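Local coordinates for paenibacillus xanthan lyase (Paenibacillus, PDB 6F2P), which removes terminal mannosyl units from the side chains of xanthan, probably by beta-elimination as in other members of polysaccharide lyase family 8, at residues V297-M300 against A301-R305. Residues are numbered along the deposited sequence; the frame is centred on the assembly and turned at random.
Sequences VTVM and ASIIR
Ser302 bonds twice to the carbonyl oxygen of Thr298, one turn earlier in the same helix. Its amide N donates to Thr298 O at 2.9 Å, the regular i to i+4 bond, and its OG donates a hydrogen bond to that same Thr298 O, also at 2.9 Å. The two donors arrive from opposite faces of the carbonyl plane, the hydroxyl tilted 30° out of it. OG lies beside its own backbone N, chi1 -70°, and this rotation swings the hydroxyl back over the preceding turn. With an alanine here OG is gone, and Thr298 O would probably be held by the amide alone, losing the grip on its other face.

The other carbonyls of the turn each receive an amide: Ala301 N bonds to Val297 O, Ile303 N to Val299 O, and Ile304 N to Met300 O at 3.1 Å, with an N-H...O angle of 163°. Apolar branches flank these polar atoms. CG1 of Ile303 lies against Val299 O, while its CD1 reaches CG1 of Val299 at 4.0 Å, the two side chains running askew to each other. Ile304 lays CG1 beside Met300 O in the same way.

The turn belongs to helix 292-307 of the N-terminal alpha-helical domain. Ser302 and Val299 face helix 229-244, where they touch Leu234 and Ser231, while Ile303 packs on Phe318, Val322 and Trp325 of helix 312-328. The guanidinium of Arg305 leads away from segment 297-300, with NH2 salt-bridged to Asp341 and NH1 hydrogen-bonded to Gln308 OE1. Because Thr298 O accepts from both faces, buried Ser302 can probably face helix 229-244 with its hydroxyl donor already used within its own helix.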
loop_
_atom_site.group_PDB
_atom_site.type_symbol
_atom_site.label_atom_id
_atom_site.label_comp_id
_atom_site.label_asym_id
_atom_site.label_seq_id
_atom_site.Cartn_x
_atom_site.Cartn_y
_atom_site.Cartn_z
ATOM N N VAL A 297 -5.347 25.303 5.001
ATOM C CA VAL A 297 -6.478 26.220 5.079
ATOM C C VAL A 297 -7.647 25.849 4.163
ATOM O O VAL A 297 -8.797 25.858 4.596
ATOM C CB VAL A 297 -6.041 27.685 4.851
ATOM C CG1 VAL A 297 -7.245 28.567 4.666
ATOM C CG2 VAL A 297 -5.207 28.172 6.035
ATOM N N THR A 298 -7.352 25.505 2.916
ATOM C CA THR A 298 -8.388 25.128 1.957
ATOM C C THR A 298 -9.147 23.877 2.420
ATOM O O THR A 298 -10.353 23.743 2.185
ATOM C CB THR A 298 -7.801 24.904 0.539
ATOM O OG1 THR A 298 -8.836 24.466 -0.349
ATOM C CG2 THR A 298 -6.703 23.848 0.568
ATOM N N VAL A 299 -8.442 22.975 3.097
ATOM C CA VAL A 299 -9.060 21.749 3.574
ATOM C C VAL A 299 -9.986 22.031 4.754
ATOM O O VAL A 299 -11.121 21.537 4.802
ATOM C CB VAL A 299 -8.009 20.711 3.988
ATOM C CG1 VAL A 299 -8.690 19.483 4.533
ATOM C CG2 VAL A 299 -7.127 20.351 2.807
ATOM N N MET A 300 -9.496 22.820 5.709
ATOM C CA MET A 300 -10.319 23.240 6.842
ATOM C C MET A 300 -11.572 23.948 6.343
ATOM O O MET A 300 -12.662 23.750 6.882
ATOM C CB MET A 300 -9.531 24.147 7.786
ATOM C CG MET A 300 -8.367 23.443 8.454
ATOM S SD MET A 300 -7.289 24.517 9.425
ATOM C CE MET A 300 -8.426 25.269 10.579
ATOM N N ALA A 301 -11.411 24.752 5.294
ATOM C CA ALA A 301 -12.526 25.491 4.711
ATOM C C ALA A 301 -13.505 24.531 4.073
ATOM O O ALA A 301 -14.716 24.694 4.193
ATOM C CB ALA A 301 -12.028 26.506 3.679
ATOM N N SER A 302 -12.972 23.526 3.394
ATOM C CA SER A 302 -13.805 22.534 2.733
ATOM C C SER A 302 -14.593 21.725 3.749
ATOM O O SER A 302 -15.740 21.348 3.492
ATOM C CB SER A 302 -12.946 21.604 1.879
ATOM O OG SER A 302 -12.415 22.280 0.750
ATOM N N ILE A 303 -13.977 21.465 4.901
ATOM C CA ILE A 303 -14.618 20.664 5.939
ATOM C C ILE A 303 -15.788 21.427 6.561
ATOM O O ILE A 303 -16.855 20.853 6.828
ATOM C CB ILE A 303 -13.607 20.200 7.013
ATOM C CG1 ILE A 303 -12.639 19.179 6.410
ATOM C CG2 ILE A 303 -14.330 19.567 8.183
ATOM C CD1 ILE A 303 -11.511 18.761 7.334
ATOM N N ILE A 304 -15.582 22.725 6.772
ATOM C CA ILE A 304 -16.642 23.619 7.225
ATOM C C ILE A 304 -17.805 23.642 6.228
ATOM O O ILE A 304 -18.972 23.560 6.617
ATOM C CB ILE A 304 -16.104 25.038 7.422
ATOM C CG1 ILE A 304 -15.130 25.060 8.601
ATOM C CG2 ILE A 304 -17.237 26.017 7.639
ATOM C CD1 ILE A 304 -14.429 26.380 8.782
ATOM N N ARG A 305 -17.484 23.736 4.943
ATOM C CA ARG A 305 -18.506 23.693 3.905
ATOM C C ARG A 305 -19.231 22.359 3.908
ATOM O O ARG A 305 -20.448 22.308 3.730
ATOM C CB ARG A 305 -17.898 23.947 2.526
ATOM C CG ARG A 305 -17.468 25.384 2.284
ATOM C CD ARG A 305 -18.655 26.259 1.958
ATOM N NE ARG A 305 -18.296 27.675 1.870
ATOM C CZ ARG A 305 -18.845 28.633 2.613
ATOM N NH1 ARG A 305 -19.784 28.341 3.510
ATOM N NH2 ARG A 305 -18.452 29.887 2.458
#